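Long-range contacts in protein kinase domain-containing protein (Chaetomium thermophilum, PDB 6Z3U), which probably phosphorylates serine and threonine residues of target proteins using ATP, as the CDK7-type kinase subunit of the CAK complex with cyclin H and MAT1: residues Q83-E88 with V160-D165; L98-Y103 with K123-A128; R146-H151 with H212-L217; V285-I290 with A347-V352; E303-I308 with W330-E335. All blocks are in the same frame, centred on the assembly; numbering follows the deposited sequence.

Contact 1 (Q83-E88 with V160-D165)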
# COMPACT_ATOMS: atom_id res chain seq x y z
N GLN B 83 4.78 -0.80 -25.82
CA GLN B 83 5.63 -1.90 -26.27
C GLN B 83 6.40 -2.52 -25.11
O GLN B 83 6.68 -3.72 -25.13
CB GLN B 83 6.59 -1.43 -27.37
CG GLN B 83 7.48 -0.26 -27.02
CD GLN B 83 8.47 0.05 -28.13
OE1 GLN B 83 9.05 -0.86 -28.73
NE2 GLN B 83 8.67 1.33 -28.43
N MET B 84 6.73 -1.74 -24.08
CA MET B 84 7.37 -2.31 -22.91
C MET B 84 6.44 -3.28 -22.20
O MET B 84 6.87 -4.33 -21.71
CB MET B 84 7.82 -1.21 -21.95
CG MET B 84 8.57 -1.72 -20.72
SD MET B 84 9.24 -0.42 -19.67
CE MET B 84 10.66 0.11 -20.63
N ASN B 85 5.14 -2.95 -22.13
CA ASN B 85 4.18 -3.87 -21.53
C ASN B 85 4.07 -5.14 -22.36
O ASN B 85 3.93 -6.24 -21.81
CB ASN B 85 2.82 -3.20 -21.39
CG ASN B 85 2.57 -2.65 -20.00
OD1 ASN B 85 2.88 -3.29 -19.00
ND2 ASN B 85 2.01 -1.44 -19.93
N GLU B 86 4.10 -5.01 -23.69
CA GLU B 86 4.03 -6.20 -24.53
C GLU B 86 5.28 -7.05 -24.37
O GLU B 86 5.21 -8.29 -24.40
CB GLU B 86 3.84 -5.81 -26.00
CG GLU B 86 2.58 -5.00 -26.27
CD GLU B 86 1.36 -5.52 -25.54
OE1 GLU B 86 1.10 -6.74 -25.59
OE2 GLU B 86 0.66 -4.70 -24.90
N ALA B 87 6.44 -6.41 -24.19
CA ALA B 87 7.67 -7.16 -23.93
C ALA B 87 7.58 -7.94 -22.63
O ALA B 87 8.13 -9.04 -22.53
CB ALA B 87 8.86 -6.20 -23.89
N GLU B 88 6.89 -7.39 -21.63
CA GLU B 88 6.73 -8.09 -20.36
C GLU B 88 5.70 -9.22 -20.47
O GLU B 88 5.86 -10.27 -19.84
CB GLU B 88 6.31 -7.11 -19.27
CG GLU B 88 6.42 -7.67 -17.86
CD GLU B 88 7.86 -7.86 -17.42
OE1 GLU B 88 8.09 -8.66 -16.48
OE2 GLU B 88 8.75 -7.22 -18.01
N VAL B 160 3.68 -7.69 -13.27
CA VAL B 160 2.40 -7.07 -13.63
C VAL B 160 2.54 -6.48 -15.02
O VAL B 160 3.54 -5.81 -15.32
CB VAL B 160 1.98 -5.99 -12.62
CG1 VAL B 160 0.66 -5.36 -13.03
CG2 VAL B 160 1.89 -6.57 -11.23
N PHE B 161 1.54 -6.71 -15.87
CA PHE B 161 1.52 -6.12 -17.20
C PHE B 161 0.08 -5.90 -17.62
O PHE B 161 -0.85 -6.55 -17.11
CB PHE B 161 2.24 -7.01 -18.22
CG PHE B 161 1.61 -8.37 -18.39
CD1 PHE B 161 0.55 -8.56 -19.26
CD2 PHE B 161 2.09 -9.46 -17.68
CE1 PHE B 161 -0.03 -9.80 -19.42
CE2 PHE B 161 1.51 -10.71 -17.84
CZ PHE B 161 0.46 -10.88 -18.71
N SER B 162 -0.11 -4.98 -18.55
CA SER B 162 -1.43 -4.65 -19.08
C SER B 162 -1.67 -5.41 -20.37
O SER B 162 -0.75 -5.60 -21.18
CB SER B 162 -1.56 -3.14 -19.31
OG SER B 162 -0.58 -2.70 -20.24
N SER B 163 -2.91 -5.85 -20.56
CA SER B 163 -3.28 -6.67 -21.70
C SER B 163 -3.67 -5.80 -22.90
O SER B 163 -3.88 -4.59 -22.77
CB SER B 163 -4.43 -7.60 -21.32
OG SER B 163 -4.87 -8.37 -22.43
N LYS B 164 -3.76 -6.43 -24.07
CA LYS B 164 -4.17 -5.71 -25.27
C LYS B 164 -5.57 -5.14 -25.13
O LYS B 164 -5.86 -4.06 -25.66
CB LYS B 164 -4.07 -6.62 -26.50
CG LYS B 164 -5.13 -7.73 -26.60
CD LYS B 164 -4.87 -8.89 -25.65
CE LYS B 164 -5.88 -10.01 -25.84
NZ LYS B 164 -5.61 -11.16 -24.92
N ASP B 165 -6.45 -5.83 -24.40
CA ASP B 165 -7.82 -5.38 -24.19
C ASP B 165 -7.95 -4.47 -22.97
O ASP B 165 -9.04 -4.37 -22.39
CB ASP B 165 -8.75 -6.59 -24.04
CG ASP B 165 -8.43 -7.44 -22.82
OD1 ASP B 165 -7.23 -7.62 -22.52
OD2 ASP B 165 -9.38 -7.93 -22.17
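N85 carries this contact. Its side chain sets out toward strand 157-162. OD1 accepts a weak, long hydrogen bond from S162 N, 3.5 Å away, with an N-H...O angle of 161°. The same OD1 lies 3.6 Å from F161 CA, so the carbonyl end of the amide rests against the strand backbone. ND2 comes to 2.9 Å of S162 OG, but the angle is poor and this is not a hydrogen bond. S162 OG is instead bonded to Q177 of the cyclin chain. One turn on, E88 CB packs 4.2 Å from F161 CB. E88 OE1 hydrogen-bonds S159 OG, one residue before V160 on the same strand. The short axes of helix 83-88 and strand 160-162 cross at -125°. Strand 157-162 is an outer strand of the five-stranded antiparallel sheet of the kinase N-lobe, and helix 80-89 packs beside it. F161 CG sits in the crowded position between the backbone N and the carbonyl carbon, chi1 62°. The F161 side chain also packs on N169 and V171 of strand 168-172 and on K89 of the helix. On the cyclin side, F181 of that chain packs against N85, V160 and S162.

Contact 2 (L98-Y103 with K123-A128)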
# COMPACT_ATOMS: atom_id res chain seq x y z
N LEU B 98 -7.19 -22.32 -15.44
CA LEU B 98 -7.42 -23.02 -14.19
C LEU B 98 -8.66 -22.52 -13.46
O LEU B 98 -9.21 -23.25 -12.63
CB LEU B 98 -6.20 -22.87 -13.27
CG LEU B 98 -4.83 -23.14 -13.90
CD1 LEU B 98 -3.73 -22.90 -12.88
CD2 LEU B 98 -4.76 -24.55 -14.46
N GLY B 99 -9.10 -21.30 -13.74
CA GLY B 99 -10.23 -20.72 -13.03
C GLY B 99 -10.91 -19.68 -13.87
O GLY B 99 -10.28 -18.99 -14.68
N GLU B 100 -12.23 -19.57 -13.69
CA GLU B 100 -13.04 -18.60 -14.40
C GLU B 100 -13.80 -17.78 -13.37
O GLU B 100 -14.05 -18.23 -12.25
CB GLU B 100 -14.01 -19.28 -15.39
CG GLU B 100 -14.61 -18.35 -16.44
CD GLU B 100 -15.85 -17.60 -15.97
OE1 GLU B 100 -16.35 -17.90 -14.87
OE2 GLU B 100 -16.31 -16.71 -16.71
N GLY B 101 -14.16 -16.56 -13.75
CA GLY B 101 -14.89 -15.69 -12.85
C GLY B 101 -15.11 -14.33 -13.47
O GLY B 101 -14.39 -13.91 -14.38
N THR B 102 -16.12 -13.64 -12.94
CA THR B 102 -16.43 -12.29 -13.42
C THR B 102 -15.38 -11.28 -12.98
O THR B 102 -15.08 -10.34 -13.72
CB THR B 102 -17.81 -11.86 -12.90
OG1 THR B 102 -17.81 -11.87 -11.47
CG2 THR B 102 -18.89 -12.80 -13.40
N TYR B 103 -14.79 -11.47 -11.80
CA TYR B 103 -13.77 -10.55 -11.32
C TYR B 103 -12.42 -10.83 -11.99
O TYR B 103 -11.74 -9.90 -12.43
CB TYR B 103 -13.66 -10.63 -9.80
CG TYR B 103 -12.29 -10.26 -9.23
CD1 TYR B 103 -11.87 -8.94 -9.17
CD2 TYR B 103 -11.44 -11.25 -8.74
CE1 TYR B 103 -10.63 -8.61 -8.65
CE2 TYR B 103 -10.19 -10.92 -8.22
CZ TYR B 103 -9.79 -9.60 -8.17
OH TYR B 103 -8.56 -9.27 -7.65
N LYS B 123 -6.01 -12.79 -14.74
CA LYS B 123 -6.44 -11.74 -15.65
C LYS B 123 -7.63 -11.06 -14.99
O LYS B 123 -8.75 -11.58 -15.00
CB LYS B 123 -6.80 -12.30 -17.02
CG LYS B 123 -7.18 -11.24 -18.04
CD LYS B 123 -7.06 -11.75 -19.46
CE LYS B 123 -7.29 -10.65 -20.48
NZ LYS B 123 -6.97 -11.09 -21.87
N ILE B 124 -7.38 -9.89 -14.41
CA ILE B 124 -8.41 -9.12 -13.73
C ILE B 124 -9.20 -8.37 -14.78
O ILE B 124 -8.64 -7.58 -15.55
CB ILE B 124 -7.80 -8.16 -12.70
CG1 ILE B 124 -6.94 -8.93 -11.69
CG2 ILE B 124 -8.90 -7.40 -11.97
CD1 ILE B 124 -6.09 -8.04 -10.82
N LYS B 125 -10.51 -8.61 -14.83
CA LYS B 125 -11.37 -7.92 -15.78
C LYS B 125 -11.61 -6.53 -15.22
O LYS B 125 -12.50 -6.33 -14.37
CB LYS B 125 -12.66 -8.68 -16.01
CG LYS B 125 -12.44 -10.12 -16.45
CD LYS B 125 -13.75 -10.79 -16.87
CE LYS B 125 -13.52 -12.23 -17.31
NZ LYS B 125 -14.73 -12.83 -17.94
N VAL B 126 -10.82 -5.56 -15.68
CA VAL B 126 -10.90 -4.19 -15.17
C VAL B 126 -12.33 -3.68 -15.19
O VAL B 126 -12.70 -2.83 -14.37
CB VAL B 126 -9.95 -3.27 -15.98
CG1 VAL B 126 -10.63 -1.95 -16.36
CG2 VAL B 126 -8.67 -3.01 -15.20
N GLN B 127 -13.16 -4.20 -16.09
CA GLN B 127 -14.58 -3.85 -16.15
C GLN B 127 -15.35 -5.06 -15.63
O GLN B 127 -15.57 -6.03 -16.36
CB GLN B 127 -15.00 -3.47 -17.57
CG GLN B 127 -14.60 -4.44 -18.68
CD GLN B 127 -13.19 -4.21 -19.20
OE1 GLN B 127 -12.70 -3.08 -19.24
NE2 GLN B 127 -12.54 -5.28 -19.63
N ALA B 128 -15.74 -5.01 -14.35
CA ALA B 128 -16.47 -6.09 -13.70
C ALA B 128 -17.70 -5.53 -12.98
O ALA B 128 -17.83 -5.60 -11.76
CB ALA B 128 -15.57 -6.86 -12.74
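K125 has CG anti to its carbonyl carbon, chi1 -56°, and the chain is extended beyond CG. This lays its methylenes along the backbone carbonyls of the 98-103 loop. CD lies 3.4 Å from T102 O, and CE lies 3.5 Å from G101 O. Y103 has CG roughly anti to the backbone N, chi1 153°, which brings ring atom CE1 to 3.9 Å of I124 CG2; the two side chains run side by side. The one hydrogen bond is between backbones: K125 N gives to Y103 O at 3.0 Å, from above the carbonyl plane. K125 NZ is 4.4 Å from E100 OE2, too far for a salt bridge, though the charges may still attract. An alanine at K125 would probably loosen the packing of the loop, since the methylenes along T102 and G101 would be lost. L98 and G99 form a classic beta bulge facing V106. Segment 98-103 is part of the glycine-rich loop of protein kinases, predicted to bind ATP, held against the end of strand 118-124.

Contact 3 (R146-H151 with H212-L217)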
# COMPACT_ATOMS: atom_id res chain seq x y z
N ARG B 146 2.94 -6.11 -3.82
CA ARG B 146 4.28 -5.63 -4.13
C ARG B 146 5.00 -5.19 -2.86
O ARG B 146 6.21 -5.40 -2.73
CB ARG B 146 4.19 -4.47 -5.12
CG ARG B 146 5.52 -3.77 -5.39
CD ARG B 146 6.55 -4.74 -5.96
NE ARG B 146 7.85 -4.11 -6.14
CZ ARG B 146 8.74 -3.95 -5.17
NH1 ARG B 146 8.47 -4.37 -3.93
NH2 ARG B 146 9.91 -3.38 -5.42
N GLU B 147 4.27 -4.60 -1.92
CA GLU B 147 4.89 -4.12 -0.69
C GLU B 147 5.42 -5.27 0.16
O GLU B 147 6.52 -5.19 0.72
CB GLU B 147 3.88 -3.29 0.11
CG GLU B 147 4.37 -1.93 0.57
CD GLU B 147 3.24 -1.06 1.09
OE1 GLU B 147 3.32 -0.61 2.25
OE2 GLU B 147 2.27 -0.83 0.35
N LEU B 148 4.66 -6.36 0.25
CA LEU B 148 5.00 -7.50 1.08
C LEU B 148 5.87 -8.52 0.37
O LEU B 148 6.27 -9.51 0.99
CB LEU B 148 3.72 -8.18 1.58
CG LEU B 148 2.92 -7.37 2.60
CD1 LEU B 148 1.55 -8.00 2.81
CD2 LEU B 148 3.68 -7.29 3.91
N ARG B 149 6.17 -8.31 -0.91
CA ARG B 149 6.94 -9.28 -1.67
C ARG B 149 8.25 -9.61 -0.97
O ARG B 149 8.91 -8.74 -0.40
CB ARG B 149 7.21 -8.70 -3.06
CG ARG B 149 8.64 -8.24 -3.33
CD ARG B 149 8.71 -7.70 -4.75
NE ARG B 149 9.33 -8.62 -5.69
CZ ARG B 149 9.51 -8.35 -6.97
NH1 ARG B 149 9.06 -7.21 -7.48
NH2 ARG B 149 10.09 -9.24 -7.76
N GLY B 150 8.60 -10.90 -0.99
CA GLY B 150 9.83 -11.39 -0.41
C GLY B 150 9.64 -12.38 0.72
O GLY B 150 10.60 -13.08 1.08
N HIS B 151 8.45 -12.48 1.29
CA HIS B 151 8.32 -13.40 2.42
C HIS B 151 7.81 -14.76 1.94
O HIS B 151 6.97 -14.82 1.04
CB HIS B 151 7.37 -12.84 3.47
CG HIS B 151 7.43 -13.56 4.78
ND1 HIS B 151 6.57 -14.59 5.10
CD2 HIS B 151 8.24 -13.40 5.84
CE1 HIS B 151 6.86 -15.03 6.31
NE2 HIS B 151 7.87 -14.32 6.79
N HIS B 212 2.01 -7.19 9.58
CA HIS B 212 2.03 -6.14 10.58
C HIS B 212 3.42 -5.52 10.70
O HIS B 212 3.54 -4.32 10.99
CB HIS B 212 1.57 -6.70 11.92
CG HIS B 212 0.15 -7.19 11.90
ND1 HIS B 212 -0.45 -7.76 13.00
CD2 HIS B 212 -0.77 -7.21 10.91
CE1 HIS B 212 -1.69 -8.10 12.69
NE2 HIS B 212 -1.91 -7.78 11.43
N GLU B 213 4.47 -6.31 10.49
CA GLU B 213 5.82 -5.75 10.48
C GLU B 213 5.96 -4.65 9.43
O GLU B 213 6.77 -3.74 9.59
CB GLU B 213 6.85 -6.86 10.23
CG GLU B 213 8.20 -6.64 10.91
CD GLU B 213 8.11 -6.64 12.43
OE1 GLU B 213 9.01 -6.05 13.07
OE2 GLU B 213 7.16 -7.23 12.97
N ASN B 214 5.17 -4.74 8.36
CA ASN B 214 5.15 -3.73 7.30
C ASN B 214 3.92 -2.84 7.37
O ASN B 214 3.56 -2.21 6.37
CB ASN B 214 5.23 -4.41 5.93
CG ASN B 214 6.56 -5.11 5.71
OD1 ASN B 214 7.48 -4.53 5.13
ND2 ASN B 214 6.67 -6.34 6.19
N PHE B 215 3.26 -2.79 8.53
CA PHE B 215 2.16 -1.86 8.77
C PHE B 215 1.04 -2.05 7.75
O PHE B 215 0.56 -1.10 7.13
CB PHE B 215 2.66 -0.42 8.78
CG PHE B 215 3.94 -0.22 9.54
CD1 PHE B 215 3.97 -0.39 10.91
CD2 PHE B 215 5.10 0.13 8.88
CE1 PHE B 215 5.14 -0.21 11.62
CE2 PHE B 215 6.27 0.32 9.58
CZ PHE B 215 6.29 0.14 10.95
N ILE B 216 0.63 -3.30 7.58
CA ILE B 216 -0.44 -3.67 6.66
C ILE B 216 -1.40 -4.59 7.39
O ILE B 216 -0.97 -5.57 8.02
CB ILE B 216 0.10 -4.35 5.39
CG1 ILE B 216 0.97 -3.38 4.60
CG2 ILE B 216 -1.04 -4.86 4.54
CD1 ILE B 216 1.91 -4.06 3.63
N LEU B 217 -2.69 -4.28 7.33
CA LEU B 217 -3.74 -5.15 7.85
C LEU B 217 -4.34 -5.94 6.71
O LEU B 217 -4.64 -5.38 5.65
CB LEU B 217 -4.82 -4.33 8.56
CG LEU B 217 -4.38 -3.54 9.80
CD1 LEU B 217 -5.51 -2.64 10.28
CD2 LEU B 217 -3.95 -4.49 10.91
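The C-terminal end of helix 136-148, the C-helix of the kinase N-lobe, meets the chain leading into the catalytic loop here. L148 and I216 reach toward each other tip to tip. I216 CD1 lies 3.6 Å from L148 CG and 3.7 Å from L148 CD2, so one methyl sits against the leucine fork. The CD2 branch also slides past N214, 3.8 Å from its CB. E147 crosses I216 obliquely, and its OE1 stands 4.0 Å from I216 CD1. No hydrogen bond joins the two segments. Segment 212-217 is shaped by a Schellman motif that ends helix 194-213. F215 is its C-prime residue, with positive phi (57°), and F215 N bonds H212 O at 2.9 Å. This reversal lets I216 start the short strand 216-217 so that its side chain leaves toward segment 146-151. In the protein kinase fold that strand leads to the catalytic loop, where D220 is the predicted proton acceptor. N214 ND2 is tied to W210 O, which fixes the amide beside L148 CD2. The indole of W210 in turn bonds L148 O and stacks on H151. R146 forms a salt bridge with E19 of the cyclin chain.

Contact 4 (V285-I290 with A347-V352)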
# COMPACT_ATOMS: atom_id res chain seq x y z
N VAL B 285 -9.12 -19.40 12.81
CA VAL B 285 -8.52 -20.41 11.94
C VAL B 285 -7.85 -21.49 12.77
O VAL B 285 -7.94 -22.68 12.47
CB VAL B 285 -7.54 -19.75 10.95
CG1 VAL B 285 -6.74 -20.81 10.22
CG2 VAL B 285 -8.29 -18.87 9.96
N PHE B 286 -7.16 -21.09 13.84
CA PHE B 286 -6.58 -22.06 14.76
C PHE B 286 -7.66 -22.97 15.32
O PHE B 286 -7.54 -24.20 15.27
CB PHE B 286 -5.84 -21.33 15.88
CG PHE B 286 -4.93 -22.21 16.71
CD1 PHE B 286 -4.76 -23.55 16.41
CD2 PHE B 286 -4.27 -21.67 17.80
CE1 PHE B 286 -3.93 -24.34 17.19
CE2 PHE B 286 -3.44 -22.46 18.58
CZ PHE B 286 -3.27 -23.79 18.27
N ALA B 287 -8.74 -22.38 15.84
CA ALA B 287 -9.81 -23.19 16.41
C ALA B 287 -10.46 -24.06 15.35
O ALA B 287 -10.79 -25.23 15.62
CB ALA B 287 -10.85 -22.28 17.06
N GLU B 288 -10.67 -23.52 14.15
CA GLU B 288 -11.28 -24.31 13.09
C GLU B 288 -10.42 -25.50 12.69
O GLU B 288 -10.94 -26.56 12.32
CB GLU B 288 -11.55 -23.43 11.87
CG GLU B 288 -12.16 -24.17 10.70
CD GLU B 288 -12.78 -23.24 9.70
OE1 GLU B 288 -13.16 -23.70 8.60
OE2 GLU B 288 -12.90 -22.03 10.01
N LEU B 289 -9.09 -25.35 12.75
CA LEU B 289 -8.21 -26.47 12.43
C LEU B 289 -8.37 -27.59 13.43
O LEU B 289 -8.34 -28.77 13.07
CB LEU B 289 -6.76 -25.99 12.38
CG LEU B 289 -6.34 -25.34 11.06
CD1 LEU B 289 -5.07 -24.52 11.26
CD2 LEU B 289 -6.13 -26.40 9.99
N ILE B 290 -8.56 -27.25 14.71
CA ILE B 290 -8.58 -28.27 15.76
C ILE B 290 -9.85 -29.10 15.68
O ILE B 290 -9.81 -30.33 15.83
CB ILE B 290 -8.42 -27.60 17.14
CG1 ILE B 290 -7.02 -27.00 17.28
CG2 ILE B 290 -8.67 -28.62 18.24
CD1 ILE B 290 -6.85 -26.09 18.47
N ALA B 347 -11.18 -28.87 27.01
CA ALA B 347 -12.06 -30.00 26.72
C ALA B 347 -12.28 -30.16 25.22
O ALA B 347 -12.26 -31.28 24.70
CB ALA B 347 -13.39 -29.83 27.44
N ARG B 348 -12.53 -29.06 24.52
CA ARG B 348 -12.84 -29.12 23.10
C ARG B 348 -11.60 -28.99 22.22
O ARG B 348 -11.50 -29.67 21.19
CB ARG B 348 -13.84 -28.01 22.74
CG ARG B 348 -14.50 -28.17 21.38
CD ARG B 348 -15.50 -27.05 21.13
NE ARG B 348 -16.22 -27.21 19.87
CZ ARG B 348 -17.11 -26.36 19.40
NH1 ARG B 348 -17.71 -26.59 18.24
NH2 ARG B 348 -17.42 -25.26 20.08
N PHE B 349 -10.64 -28.16 22.62
CA PHE B 349 -9.46 -27.88 21.81
C PHE B 349 -8.20 -28.52 22.37
O PHE B 349 -7.09 -28.15 21.98
CB PHE B 349 -9.27 -26.37 21.67
CG PHE B 349 -10.46 -25.65 21.08
CD1 PHE B 349 -10.72 -25.71 19.72
CD2 PHE B 349 -11.31 -24.92 21.89
CE1 PHE B 349 -11.81 -25.05 19.19
CE2 PHE B 349 -12.40 -24.26 21.36
CZ PHE B 349 -12.65 -24.33 20.01
N GLY B 350 -8.35 -29.48 23.28
CA GLY B 350 -7.20 -30.10 23.93
C GLY B 350 -6.28 -30.86 22.99
O GLY B 350 -5.22 -31.32 23.44
N ALA B 351 -6.66 -31.02 21.72
CA ALA B 351 -5.82 -31.78 20.79
C ALA B 351 -4.42 -31.20 20.68
O ALA B 351 -3.46 -31.94 20.46
CB ALA B 351 -6.49 -31.83 19.42
N VAL B 352 -4.28 -29.87 20.82
CA VAL B 352 -2.98 -29.22 20.72
C VAL B 352 -2.27 -29.11 22.06
O VAL B 352 -1.15 -28.58 22.12
CB VAL B 352 -3.12 -27.82 20.09
CG1 VAL B 352 -3.54 -27.93 18.64
CG2 VAL B 352 -4.11 -26.96 20.88
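I290 has the largest buried surface in this contact, followed by F349 and V352. I290 CG1 is anti to the carbonyl carbon, chi1 -67°, and CG2 is anti to the backbone N. The two branches therefore go to different partners. CG2 lies 3.7 Å from F349 CA and 3.9 Å from F349 CD1, meeting the ring at its edge, near the ring plane. CD1 lies 3.8 Å from V352 CG2, and the two side chains cross at about a right angle. F349 extends past I290 toward the preceding turn of helix 276-291, and its CE1 comes to 3.6 Å of A287 CB. Helix 276-291 is helix F, the central helix of the kinase C-lobe. The 347-352 segment joins the end of helix 342-349 to helix 353-363 through a 3-10 turn. V352 CG1 touches F286 CE1 at 3.9 Å, at the ring edge, tip to tip. An alanine at I290 would probably loosen the packing on F349 and V352, because the CG2 and CD1 methyls that touch them would be gone. All of these contacts are apolar, and no hydrogen bond crosses between the segments. Further out, F295 meets F349 edge-to-face. V357 and L360 of helix 353-363 also pack on F349, and the ring of W382 meets that of F286.

Contact 5 (E303-I308 with W330-E335)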
# COMPACT_ATOMS: atom_id res chain seq x y z
N GLU B 303 -26.19 -13.01 15.47
CA GLU B 303 -25.79 -14.38 15.76
C GLU B 303 -24.31 -14.46 16.08
O GLU B 303 -23.91 -15.17 17.02
CB GLU B 303 -26.13 -15.30 14.59
CG GLU B 303 -27.62 -15.54 14.38
CD GLU B 303 -27.91 -16.63 13.35
OE1 GLU B 303 -27.21 -17.66 13.36
OE2 GLU B 303 -28.84 -16.44 12.54
N GLN B 304 -23.48 -13.74 15.33
CA GLN B 304 -22.05 -13.75 15.62
C GLN B 304 -21.77 -13.16 16.99
O GLN B 304 -20.95 -13.70 17.75
CB GLN B 304 -21.29 -12.97 14.54
CG GLN B 304 -19.80 -13.24 14.53
CD GLN B 304 -19.46 -14.67 14.17
OE1 GLN B 304 -20.27 -15.37 13.56
NE2 GLN B 304 -18.27 -15.11 14.55
N ILE B 305 -22.46 -12.08 17.35
CA ILE B 305 -22.30 -11.49 18.68
C ILE B 305 -22.75 -12.48 19.74
O ILE B 305 -22.06 -12.71 20.74
CB ILE B 305 -23.06 -10.17 18.78
CG1 ILE B 305 -22.40 -9.10 17.90
CG2 ILE B 305 -23.14 -9.71 20.23
CD1 ILE B 305 -23.21 -7.84 17.76
N THR B 306 -23.92 -13.09 19.54
CA THR B 306 -24.42 -14.06 20.51
C THR B 306 -23.48 -15.25 20.63
O THR B 306 -23.24 -15.75 21.73
CB THR B 306 -25.82 -14.52 20.11
OG1 THR B 306 -26.70 -13.39 20.03
CG2 THR B 306 -26.37 -15.51 21.12
N LEU B 307 -22.93 -15.71 19.50
CA LEU B 307 -22.04 -16.86 19.53
C LEU B 307 -20.78 -16.55 20.32
O LEU B 307 -20.33 -17.37 21.13
CB LEU B 307 -21.69 -17.29 18.11
CG LEU B 307 -22.76 -18.09 17.36
CD1 LEU B 307 -22.32 -18.34 15.92
CD2 LEU B 307 -23.05 -19.40 18.06
N ILE B 308 -20.19 -15.37 20.11
CA ILE B 308 -19.00 -15.01 20.87
C ILE B 308 -19.33 -14.93 22.36
O ILE B 308 -18.55 -15.38 23.21
CB ILE B 308 -18.41 -13.69 20.35
CG1 ILE B 308 -17.91 -13.88 18.91
CG2 ILE B 308 -17.27 -13.22 21.25
CD1 ILE B 308 -17.47 -12.60 18.23
N TRP B 330 -23.93 -3.97 20.59
CA TRP B 330 -25.20 -4.66 20.76
C TRP B 330 -24.99 -5.87 21.65
O TRP B 330 -23.93 -6.51 21.61
CB TRP B 330 -25.80 -5.08 19.42
CG TRP B 330 -27.10 -5.82 19.56
CD1 TRP B 330 -28.34 -5.27 19.68
CD2 TRP B 330 -27.27 -7.24 19.59
NE1 TRP B 330 -29.28 -6.27 19.79
CE2 TRP B 330 -28.65 -7.48 19.74
CE3 TRP B 330 -26.40 -8.32 19.51
CZ2 TRP B 330 -29.18 -8.77 19.81
CZ3 TRP B 330 -26.92 -9.60 19.58
CH2 TRP B 330 -28.30 -9.81 19.73
N ASP B 331 -26.00 -6.18 22.46
CA ASP B 331 -25.96 -7.30 23.38
C ASP B 331 -27.30 -8.02 23.30
O ASP B 331 -28.35 -7.37 23.22
CB ASP B 331 -25.70 -6.83 24.82
CG ASP B 331 -25.43 -7.98 25.76
OD1 ASP B 331 -24.37 -8.62 25.62
OD2 ASP B 331 -26.28 -8.25 26.63
N PRO B 332 -27.31 -9.36 23.32
CA PRO B 332 -28.58 -10.09 23.21
C PRO B 332 -29.50 -9.90 24.40
O PRO B 332 -30.65 -10.36 24.35
CB PRO B 332 -28.15 -11.55 23.07
CG PRO B 332 -26.79 -11.61 23.69
CD PRO B 332 -26.16 -10.28 23.42
N MET B 333 -29.05 -9.24 25.46
CA MET B 333 -29.86 -9.00 26.66
C MET B 333 -30.30 -10.32 27.29
O MET B 333 -31.45 -10.48 27.70
CB MET B 333 -31.06 -8.12 26.33
CG MET B 333 -30.68 -6.66 26.13
SD MET B 333 -32.05 -5.62 25.57
CE MET B 333 -33.33 -6.08 26.73
N GLU B 334 -29.37 -11.27 27.38
CA GLU B 334 -29.54 -12.50 28.14
C GLU B 334 -28.62 -12.46 29.35
O GLU B 334 -27.81 -11.54 29.51
CB GLU B 334 -29.23 -13.72 27.27
CG GLU B 334 -30.16 -13.91 26.08
CD GLU B 334 -31.58 -14.26 26.48
OE1 GLU B 334 -31.85 -14.34 27.70
OE2 GLU B 334 -32.43 -14.45 25.58
N GLU B 335 -28.77 -13.45 30.21
CA GLU B 335 -27.91 -13.53 31.38
C GLU B 335 -26.45 -13.57 30.93
O GLU B 335 -26.07 -14.48 30.19
CB GLU B 335 -28.24 -14.77 32.22
CG GLU B 335 -29.09 -14.48 33.44
CD GLU B 335 -28.45 -13.48 34.38
OE1 GLU B 335 -28.95 -12.34 34.47
OE2 GLU B 335 -27.43 -13.83 35.01
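The tight part is I305 against W330. I305 points at the loop from helix 301-311, and its CG2 lies 3.6 Å from W330 CE3. The same methyl is 3.6 Å from W330 O, while I305 CD1 stands 3.7 Å from CE3. The isoleucine thus meets the six-membered side of the indole at its edge, near the ring plane. W330 CG is anti to the backbone N, chi1 179°, which swings the ring toward the helix. T306 OG1 sits at the same edge, 3.8 Å from W330 CZ3, and P332 CB is also 3.8 Å from OG1. Beyond P332 the packing gives out. M333, E334 and E335 are exposed and do not touch the helix segment. Here the chain is shaped by an Asx turn, with M333 N bonded to D331 OD2 at 3.2 Å. No hydrogen bond joins the two segments. T306 OG1 spends its hydrogen on M302 O within the helix, so between these segments the contact rests on apolar and van der Waals packing.

In the fold
Contacts 1 and 2 belong to the N-lobe and reach the same five-stranded antiparallel sheet. Their centres are 17 Å apart. They touch at K123, whose NZ lies near D165, S163 and K164. Contact 2 falls between the two segments of contact 1 along the chain. Contact 3 lies between the lobes, joining helix 136-148 to the end of helix 194-213. Its segments alternate in sequence with those of contact 1. Contacts 4 and 5 follow in the helical C-lobe, with centres 23 Å apart. Contacts 1 and 5 are about 52 Å apart, centre to centre. The cyclin chain thus meets the N-lobe and inter-lobe contacts 1 to 3, while contacts 4 and 5 are packing within the C-lobe.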